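Local coordinates for protein 2-Cys peroxiredoxin (Plasmodium yoelii, PDB 2H01) that probably reduces hydrogen peroxide and organic hydroperoxides with a redox-active cysteine, as a thiol-specific peroxidase of the peroxiredoxin family, at residues A[84-87]-A[88-91]; A[53-56]-A[57-60]; A[105-108]-A[109-113]; A[154-157]-A[158-162]. All coordinates share one frame; numbering follows the deposited sequence.

Contact 1 (A[84-87]-A[88-91])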
loop_
_atom_site.group_PDB
_atom_site.type_symbol
_atom_site.label_atom_id
_atom_site.label_comp_id
_atom_site.label_asym_id
_atom_site.label_seq_id
_atom_site.Cartn_x
_atom_site.Cartn_y
_atom_site.Cartn_z
ATOM N N LYS A 84 6.568 9.920 -15.961
ATOM C CA LYS A 84 7.176 10.260 -17.246
ATOM C C LYS A 84 8.589 10.804 -17.081
ATOM O O LYS A 84 9.197 11.265 -18.049
ATOM C CB LYS A 84 6.319 11.281 -17.993
ATOM C CG LYS A 84 5.089 10.675 -18.622
ATOM C CD LYS A 84 4.224 11.735 -19.249
ATOM C CE LYS A 84 3.034 11.099 -19.929
ATOM N NZ LYS A 84 1.989 12.127 -20.220
ATOM N N THR A 85 9.100 10.740 -15.851
ATOM C CA THR A 85 10.448 11.214 -15.536
ATOM C C THR A 85 11.348 10.015 -15.228
ATOM O O THR A 85 11.133 9.296 -14.248
ATOM C CB THR A 85 10.437 12.169 -14.317
ATOM O OG1 THR A 85 9.551 13.267 -14.578
ATOM C CG2 THR A 85 11.836 12.711 -14.052
ATOM N N PRO A 86 12.378 9.798 -16.062
ATOM C CA PRO A 86 13.348 8.704 -15.949
ATOM C C PRO A 86 14.064 8.659 -14.616
ATOM O O PRO A 86 14.326 9.697 -14.002
ATOM C CB PRO A 86 14.328 8.982 -17.092
ATOM C CG PRO A 86 13.518 9.788 -18.073
ATOM C CD PRO A 86 12.740 10.700 -17.171
ATOM N N LEU A 87 14.388 7.446 -14.180
ATOM C CA LEU A 87 15.095 7.248 -12.925
ATOM C C LEU A 87 16.349 8.117 -12.900
ATOM O O LEU A 87 16.696 8.708 -11.875
ATOM C CB LEU A 87 15.515 5.784 -12.780
ATOM C CG LEU A 87 14.452 4.717 -12.535
ATOM C CD1 LEU A 87 15.123 3.351 -12.449
ATOM C CD2 LEU A 87 13.709 5.021 -11.244
ATOM N N SER A 88 16.959 8.255 -14.068
ATOM C CA SER A 88 18.210 8.960 -14.221
ATOM C C SER A 88 18.022 10.409 -13.851
ATOM O O SER A 88 18.972 11.098 -13.508
ATOM C CB SER A 88 18.693 8.843 -15.659
ATOM O OG SER A 88 17.831 8.003 -16.395
ATOM N N GLN A 89 16.782 10.871 -13.922
ATOM C CA GLN A 89 16.500 12.266 -13.632
ATOM C C GLN A 89 15.596 12.511 -12.426
ATOM O O GLN A 89 14.877 13.498 -12.394
ATOM C CB GLN A 89 16.015 13.004 -14.881
ATOM C CG GLN A 89 17.148 13.469 -15.758
ATOM C CD GLN A 89 16.777 13.608 -17.216
ATOM O OE1 GLN A 89 17.639 13.853 -18.053
ATOM N NE2 GLN A 89 15.501 13.467 -17.523
ATOM N N GLY A 90 15.654 11.623 -11.435
ATOM C CA GLY A 90 14.841 11.752 -10.241
ATOM C C GLY A 90 13.410 11.257 -10.296
ATOM O O GLY A 90 12.672 11.448 -9.334
ATOM N N GLY A 91 13.004 10.627 -11.392
ATOM C CA GLY A 91 11.633 10.142 -11.473
ATOM C C GLY A 91 11.473 8.716 -10.985
ATOM O O GLY A 91 12.440 8.123 -10.506
#

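Contact 2 (A[53-56]-A[57-60])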
loop_
_atom_site.group_PDB
_atom_site.type_symbol
_atom_site.label_atom_id
_atom_site.label_comp_id
_atom_site.label_asym_id
_atom_site.label_seq_id
_atom_site.Cartn_x
_atom_site.Cartn_y
_atom_site.Cartn_z
ATOM N N ALA A 53 11.215 -0.508 -5.044
ATOM C CA ALA A 53 11.376 -1.844 -4.465
ATOM C C ALA A 53 10.085 -2.658 -4.630
ATOM O O ALA A 53 10.134 -3.847 -4.928
ATOM C CB ALA A 53 11.739 -1.741 -2.999
ATOM N N LEU A 54 8.933 -2.017 -4.432
ATOM C CA LEU A 54 7.659 -2.714 -4.569
ATOM C C LEU A 54 7.343 -3.051 -6.024
ATOM O O LEU A 54 6.975 -4.191 -6.336
ATOM C CB LEU A 54 6.511 -1.882 -3.982
ATOM C CG LEU A 54 6.549 -1.631 -2.475
ATOM C CD1 LEU A 54 5.407 -0.708 -2.089
ATOM C CD2 LEU A 54 6.453 -2.956 -1.718
ATOM N N ASP A 55 7.484 -2.067 -6.911
ATOM C CA ASP A 55 7.188 -2.298 -8.321
ATOM C C ASP A 55 8.083 -3.380 -8.913
ATOM O O ASP A 55 7.653 -4.150 -9.779
ATOM C CB ASP A 55 7.342 -1.024 -9.147
ATOM C CG ASP A 55 6.795 -1.192 -10.554
ATOM O OD1 ASP A 55 5.568 -1.387 -10.695
ATOM O OD2 ASP A 55 7.583 -1.147 -11.520
ATOM N N LYS A 56 9.332 -3.424 -8.457
ATOM C CA LYS A 56 10.259 -4.436 -8.944
ATOM C C LYS A 56 9.803 -5.820 -8.485
ATOM O O LYS A 56 10.166 -6.821 -9.076
ATOM C CB LYS A 56 11.679 -4.160 -8.443
ATOM C CG LYS A 56 12.518 -3.333 -9.410
ATOM C CD LYS A 56 13.847 -2.958 -8.754
ATOM C CE LYS A 56 14.687 -2.074 -9.660
ATOM N NZ LYS A 56 15.812 -1.458 -8.898
ATOM N N ALA A 57 8.998 -5.867 -7.430
ATOM C CA ALA A 57 8.501 -7.137 -6.916
ATOM C C ALA A 57 7.021 -7.354 -7.267
ATOM O O ALA A 57 6.380 -8.252 -6.735
ATOM C CB ALA A 57 8.691 -7.184 -5.416
ATOM N N LEU A 58 6.487 -6.543 -8.169
ATOM C CA LEU A 58 5.083 -6.660 -8.538
ATOM C C LEU A 58 4.607 -8.087 -8.772
ATOM O O LEU A 58 3.603 -8.509 -8.199
ATOM C CB LEU A 58 4.773 -5.829 -9.782
ATOM C CG LEU A 58 3.284 -5.787 -10.144
ATOM C CD1 LEU A 58 2.488 -5.159 -9.001
ATOM C CD2 LEU A 58 3.092 -4.989 -11.417
ATOM N N ASP A 59 5.308 -8.836 -9.613
ATOM C CA ASP A 59 4.890 -10.206 -9.885
ATOM C C ASP A 59 4.671 -11.047 -8.630
ATOM O O ASP A 59 3.733 -11.839 -8.579
ATOM C CB ASP A 59 5.885 -10.898 -10.816
ATOM C CG ASP A 59 5.759 -10.419 -12.254
ATOM O OD1 ASP A 59 4.606 -10.204 -12.701
ATOM O OD2 ASP A 59 6.802 -10.270 -12.934
ATOM N N SER A 60 5.530 -10.885 -7.628
ATOM C CA SER A 60 5.375 -11.622 -6.374
ATOM C C SER A 60 4.017 -11.295 -5.743
ATOM O O SER A 60 3.376 -12.165 -5.144
ATOM C CB SER A 60 6.493 -11.263 -5.387
ATOM O OG SER A 60 7.720 -11.862 -5.749
#

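Contact 3 (A[105-108]-A[109-113])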
loop_
_atom_site.group_PDB
_atom_site.type_symbol
_atom_site.label_atom_id
_atom_site.label_comp_id
_atom_site.label_asym_id
_atom_site.label_seq_id
_atom_site.Cartn_x
_atom_site.Cartn_y
_atom_site.Cartn_z
ATOM N N LYS A 105 -5.954 15.218 1.492
ATOM C CA LYS A 105 -5.269 14.713 2.673
ATOM C C LYS A 105 -6.131 13.805 3.551
ATOM O O LYS A 105 -5.677 13.323 4.578
ATOM C CB LYS A 105 -4.683 15.848 3.498
ATOM C CG LYS A 105 -3.519 16.535 2.838
ATOM C CD LYS A 105 -2.885 17.575 3.724
ATOM C CE LYS A 105 -2.227 18.646 2.900
ATOM N NZ LYS A 105 -1.130 18.089 2.101
ATOM N N SER A 106 -7.339 13.516 3.082
ATOM C CA SER A 106 -8.313 12.769 3.847
ATOM C C SER A 106 -7.904 11.327 4.146
ATOM O O SER A 106 -8.118 10.831 5.229
ATOM C CB SER A 106 -9.694 12.840 3.182
ATOM O OG SER A 106 -9.771 12.085 1.993
ATOM N N ILE A 107 -7.305 10.668 3.171
ATOM C CA ILE A 107 -6.923 9.278 3.311
ATOM C C ILE A 107 -5.821 9.119 4.342
ATOM O O ILE A 107 -5.948 8.337 5.274
ATOM C CB ILE A 107 -6.529 8.677 1.949
ATOM C CG1 ILE A 107 -7.714 8.739 0.990
ATOM C CG2 ILE A 107 -6.049 7.267 2.111
ATOM C CD1 ILE A 107 -7.360 8.746 -0.468
ATOM N N ALA A 108 -4.755 9.891 4.187
ATOM C CA ALA A 108 -3.682 9.881 5.154
ATOM C C ALA A 108 -4.245 10.105 6.537
ATOM O O ALA A 108 -3.827 9.466 7.481
ATOM C CB ALA A 108 -2.634 10.909 4.827
ATOM N N ARG A 109 -5.208 11.003 6.648
ATOM C CA ARG A 109 -5.750 11.328 7.960
ATOM C C ARG A 109 -6.488 10.132 8.566
ATOM O O ARG A 109 -6.264 9.784 9.726
ATOM C CB ARG A 109 -6.707 12.528 7.850
ATOM C CG ARG A 109 -6.974 13.241 9.179
ATOM C CD ARG A 109 -8.113 14.259 9.052
ATOM N NE ARG A 109 -7.904 15.178 7.935
ATOM C CZ ARG A 109 -7.004 16.152 7.926
ATOM N NH1 ARG A 109 -6.227 16.343 8.982
ATOM N NH2 ARG A 109 -6.871 16.928 6.859
ATOM N N SER A 110 -7.358 9.505 7.773
ATOM C CA SER A 110 -8.136 8.355 8.240
ATOM C C SER A 110 -7.262 7.203 8.723
ATOM O O SER A 110 -7.665 6.430 9.591
ATOM C CB SER A 110 -9.076 7.863 7.136
ATOM O OG SER A 110 -8.352 7.358 6.029
ATOM N N TYR A 111 -6.059 7.103 8.170
ATOM C CA TYR A 111 -5.123 6.051 8.540
ATOM C C TYR A 111 -4.114 6.533 9.574
ATOM O O TYR A 111 -3.188 5.808 9.941
ATOM C CB TYR A 111 -4.429 5.523 7.279
ATOM C CG TYR A 111 -5.330 4.604 6.456
ATOM C CD1 TYR A 111 -5.360 3.229 6.694
ATOM C CD2 TYR A 111 -6.212 5.119 5.509
ATOM C CE1 TYR A 111 -6.251 2.391 6.016
ATOM C CE2 TYR A 111 -7.110 4.287 4.820
ATOM C CZ TYR A 111 -7.123 2.923 5.079
ATOM O OH TYR A 111 -7.989 2.089 4.400
ATOM N N ASP A 112 -4.316 7.757 10.060
ATOM C CA ASP A 112 -3.440 8.364 11.065
ATOM C C ASP A 112 -1.974 8.410 10.691
ATOM O O ASP A 112 -1.111 8.067 11.501
ATOM C CB ASP A 112 -3.564 7.643 12.404
ATOM C CG ASP A 112 -4.823 8.019 13.156
ATOM O OD1 ASP A 112 -5.202 9.215 13.119
ATOM O OD2 ASP A 112 -5.415 7.122 13.797
ATOM N N VAL A 113 -1.691 8.840 9.466
ATOM C CA VAL A 113 -0.318 8.937 9.001
ATOM C C VAL A 113 -0.088 10.279 8.339
ATOM O O VAL A 113 0.781 10.420 7.478
ATOM C CB VAL A 113 0.028 7.813 8.007
ATOM C CG1 VAL A 113 -0.051 6.472 8.710
ATOM C CG2 VAL A 113 -0.923 7.851 6.818
#

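Contact 4 (A[154-157]-A[158-162])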
loop_
_atom_site.group_PDB
_atom_site.type_symbol
_atom_site.label_atom_id
_atom_site.label_comp_id
_atom_site.label_asym_id
_atom_site.label_seq_id
_atom_site.Cartn_x
_atom_site.Cartn_y
_atom_site.Cartn_z
ATOM N N ILE A 154 2.073 -11.501 4.247
ATOM C CA ILE A 154 1.159 -12.109 3.288
ATOM C C ILE A 154 1.364 -13.619 3.211
ATOM O O ILE A 154 0.435 -14.401 3.291
ATOM C CB ILE A 154 1.342 -11.481 1.893
ATOM C CG1 ILE A 154 1.350 -9.954 1.994
ATOM C CG2 ILE A 154 0.247 -11.951 0.949
ATOM C CD1 ILE A 154 1.821 -9.262 0.735
ATOM N N ASP A 155 2.155 -14.199 3.177
ATOM C CA ASP A 155 2.129 -15.662 3.166
ATOM C C ASP A 155 1.584 -16.181 4.486
ATOM O O ASP A 155 0.779 -17.108 4.515
ATOM C CB ASP A 155 3.529 -16.250 2.926
ATOM C CG ASP A 155 3.986 -16.107 1.489
ATOM O OD1 ASP A 155 5.201 -16.227 1.230
ATOM O OD2 ASP A 155 3.131 -15.880 0.605
ATOM N N ALA A 156 2.027 -15.581 5.585
ATOM C CA ALA A 156 1.550 -16.000 6.895
ATOM C C ALA A 156 0.042 -15.712 6.996
ATOM O O ALA A 156 -0.734 -16.552 7.476
ATOM C CB ALA A 156 2.314 -15.258 8.001
ATOM N N LEU A 157 -0.373 -14.529 6.549
ATOM C CA LEU A 157 -1.790 -14.190 6.611
ATOM C C LEU A 157 -2.604 -15.248 5.854
ATOM O O LEU A 157 -3.528 -15.845 6.413
ATOM C CB LEU A 157 -2.053 -12.802 6.009
ATOM C CG LEU A 157 -3.524 -12.391 5.796
ATOM C CD1 LEU A 157 -4.290 -12.415 7.132
ATOM C CD2 LEU A 157 -3.577 -10.971 5.192
ATOM N N GLN A 158 -2.244 -15.490 4.596
ATOM C CA GLN A 158 -2.968 -16.466 3.802
ATOM C C GLN A 158 -2.892 -17.871 4.394
ATOM O O GLN A 158 -3.827 -18.647 4.239
ATOM C CB GLN A 158 -2.482 -16.428 2.347
ATOM C CG GLN A 158 -2.603 -15.006 1.778
ATOM C CD GLN A 158 -2.271 -14.885 0.306
ATOM O OE1 GLN A 158 -1.505 -15.673 -0.245
ATOM N NE2 GLN A 158 -2.839 -13.868 -0.339
ATOM N N HIS A 159 -1.806 -18.189 5.097
ATOM C CA HIS A 159 -1.697 -19.501 5.716
ATOM C C HIS A 159 -2.618 -19.543 6.949
ATOM O O HIS A 159 -3.234 -20.570 7.241
ATOM C CB HIS A 159 -0.253 -19.805 6.132
ATOM C CG HIS A 159 -0.025 -21.238 6.509
ATOM N ND1 HIS A 159 0.104 -22.245 5.572
ATOM C CD2 HIS A 159 0.067 -21.840 7.720
ATOM C CE1 HIS A 159 0.267 -23.401 6.189
ATOM N NE2 HIS A 159 0.248 -23.185 7.493
ATOM N N HIS A 160 -2.725 -18.424 7.659
ATOM C CA HIS A 160 -3.591 -18.351 8.837
ATOM C C HIS A 160 -5.086 -18.412 8.484
ATOM O O HIS A 160 -5.882 -18.973 9.237
ATOM C CB HIS A 160 -3.326 -17.065 9.620
ATOM C CG HIS A 160 -1.950 -16.981 10.204
ATOM N ND1 HIS A 160 -1.509 -15.880 10.904
ATOM C CD2 HIS A 160 -0.911 -17.850 10.174
ATOM C CE1 HIS A 160 -0.257 -16.073 11.281
ATOM N NE2 HIS A 160 0.129 -17.262 10.851
ATOM N N GLU A 161 -5.464 -17.827 7.350
ATOM C CA GLU A 161 -6.859 -17.840 6.910
ATOM C C GLU A 161 -7.261 -19.271 6.545
ATOM O O GLU A 161 -8.404 -19.687 6.730
ATOM C CB GLU A 161 -7.042 -16.955 5.674
ATOM C CG GLU A 161 -6.684 -15.477 5.864
ATOM C CD GLU A 161 -6.857 -14.690 4.575
ATOM O OE1 GLU A 161 -6.282 -15.107 3.548
ATOM O OE2 GLU A 161 -7.563 -13.661 4.580
ATOM N N LYS A 162 -6.297 -20.009 6.015
ATOM C CA LYS A 162 -6.501 -21.381 5.606
ATOM C C LYS A 162 -6.606 -22.353 6.779
ATOM O O LYS A 162 -7.584 -23.084 6.892
ATOM C CB LYS A 162 -5.347 -21.804 4.697
ATOM C CG LYS A 162 -5.747 -22.221 3.289
ATOM C CD LYS A 162 -5.731 -23.750 3.133
ATOM C CE LYS A 162 -6.083 -24.187 1.706
ATOM N NZ LYS A 162 -5.909 -25.658 1.497
#

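Contact 1 (A[84-87]-A[88-91])
Two backbone donors, Gln89 N and Gly91 N, converge on the carbonyl oxygen of Pro86 and close the turn. Gln89 N lies 2.7 Å from Pro86 O and Gly91 N lies 3.1 Å from Pro86 O; they arrive above opposite faces of the carbonyl plane. The next carbonyl along is also taken, with Gly90 N 3.1 Å from Leu87 O. The 6→1 bond from Gly91 enclosing the 5→2 bond from Gly90, with Gly90 at a positive phi of 82°, is the connectivity of a Schellman motif, built here on a short 3-10 turn at Leu87 and Ser88.

The Gly91 alpha carbon presses against Thr85 O, CA to O 2.9 Å, in a CA-H...O contact. Thr85 CG2 stands anti to its own nitrogen (OG1 at chi1 -57°), which lays the methyl beside Gln89 O at 3.6 Å, while OG1 is bonded to Ala81 O, in the preceding helix. Pro86 and Gln89 run side by side, pointing the same way, with CD of Pro86 3.9 Å from NE2 of Gln89. Leu87 CD2 comes within 3.4 Å of Gly91 O.

Gly90 and Gly91 begin a Gly-Gly-Ile-Gly sequence, a form of the GGLG motif of eukaryotic 2-Cys peroxiredoxins, and Gly90 is about 8 Å from the side chain of the predicted active-site Cys47. The turn lies between helix 76-83 and strand 98-101: Thr85 pairs by backbone with Gly93, and Gly90 O accepts from NE1 of Trp82 on the preceding helix.

Contact 2 (A[53-56]-A[57-60])
Ala57 and Leu58 hang from the carbonyls of the preceding turn, both through i to i+3 bonds; only Ala57 keeps a weak i+4 bond as well. Ala57 N sits 2.8 Å from Leu54 O and makes its weak bond to Ala53 O at 3.4 Å. Leu58 N then bonds Asp55 O at 3.1 Å with an N-H...O angle of 161°. These i+3 bonds, and the shift of Ala57 to phi -106°, mark a break: Ala57 is at the N-cap position of helix 58-63, and its O accepts a weak bond from Ser60 N.

Side chains touch backbone more than one another. The methyl of Ala57 lies 3.6 Å from Leu54 O, tucked against the turn it follows. Leu58 CB rests 3.3 Å from Asp55 O. With CG anti to the nitrogen (chi1 -174°), the branched end of Leu58 extends so that CD2 passes 4.4 Å from OD1 of Asp55, a loose approach.

What positions that carboxylate lies one shell out: OD1 of Asp55 accepts from Lys96 N, tying the joint to the loop before strand 98-101, on which Leu58 also packs at Lys96 and His97. In the thioredoxin-like fold of peroxiredoxins, this is the helical segment following the active-site cysteine, here Cys47, predicted to be the peroxidatic residue. Leu54 and Leu58 both cover Leu68 of strand 66-72, whereas Ala53, Leu54 and Ala57 meet Val147 and Ser60 meets Leu151, so the joint rides on the sheet and alongside helix 147-163.

Contact 3 (A[105-108]-A[109-113])
Val113 N folds back to Ala108 O at 3.0 Å with a nearly straight N-H...O angle of 173°, outside the bond of 2.8 Å from Asp112 N to Arg109 O; with Asp112 at positive phi as the C-prime residue, this is a Schellman motif that ends helix 106-110. The helix is short: Lys105 occupies its N-cap position, and the carboxylate of Asp102 accepts from both Ile107 N and Ala108 N, holding the first turn.

The motif brings Ala108 CB to Val113 CG2 at 4.0 Å. Ile107 and Tyr111, by contrast, are i to i+4 neighbours of the ordinary helical kind, running side by side in the same direction with CG2 of Ile107 4.0 Å from CD2 of the Tyr111 ring. Strand 119-127 receives Ala108 at Ala120 and Val113 at Ala123, strand 33-38 receives Ile107 at Phe38 and Tyr111 at Leu36, and the OH of Tyr111 makes a weak bond to Pro7 O.

The outward side is polar. Arg109 extends from its helix turn and then bends at chi3, so that NH2 comes obliquely to Lys105 CB at 4.2 Å. Its guanidinium forms a salt bridge with Glu117 and Lys105 NZ bonds Ser118 O, so these two charges tie the helix to the turn before strand 119-127.

Ile107 O carries two donors, one from backbone and one from side chain. Tyr111 N makes the helical bond at 3.1 Å, whereas Ser110 OG, swung to chi1 65°, donates in the carbonyl plane to a lone pair of Ile107 O at 2.7 Å.

Contact 4 (A[154-157]-A[158-162])
One face of the His160 imidazole receives the carbonyl of Ala156, one turn back, whose oxygen points up at it: Ala156 O is 3.0 Å from His160 CG, and Ala156 C stands over the ring centre, 3.9 Å from the plane. Chi1 of -64° folds the ring back along the helix, and the far ring atom NE2 of His160 ends 4.1 Å from the methyl of Ala156. Ala156 O also accepts the helical bond from His160 N, at 2.7 Å.

Gln158 and Ile154 lie side by side and point the same way. The extended glutamine keeps its amide beside the isoleucine branch, with CG2 of Ile154 3.9 Å from NE2 of Gln158; that NE2 donates to Arg64 O, which sets the direction of the amide, while the isoleucine branch only packs alongside it. Arg64, whose O takes the Gln158 amide, also gives its NE to a salt bridge with OD2 of Asp155.

These are i to i+4 neighbours on regular turns of helix 147-163, the last helix of the thioredoxin-like core, whose backbone bonds include His159 N to Asp155 O. The helix is amphipathic here: Ile154 and Leu157 settle on Leu126 of strand 119-127, Leu157 and Gln158 reach Tyr33 at strand 33-38, and His159 and His160 face outward.

Leu157 and Glu161 cross at an angle, CD1 of Leu157 lying 4.1 Å from CG of Glu161. Glu161 CG also lies 3.2 Å from Leu157 O, and beyond it OE1 is hydrogen-bonded to the hydroxyl of Tyr33.

In the fold
Contacts 2 and 3 are partly buried and face the central sheet from opposite sides of the chain's centre; contacts 1 and 4 are surface contacts, centres about 37 Å apart. Contacts 2 and 4 are linked through helix 147-163, without touching: 53-60 packs on it and contact 4 lies within it. Contacts 3 and 4 share strands 33-38 and 119-127. Contacts 1 and 3 both end a helical turn by folding a backbone N-H back to a carbonyl, the former with glycine at positive phi, the latter with aspartate. Contact 2 is a joint between two helices. Polar ends find partners outside the segments in all four; contact 4 differs in running through an unbroken helix.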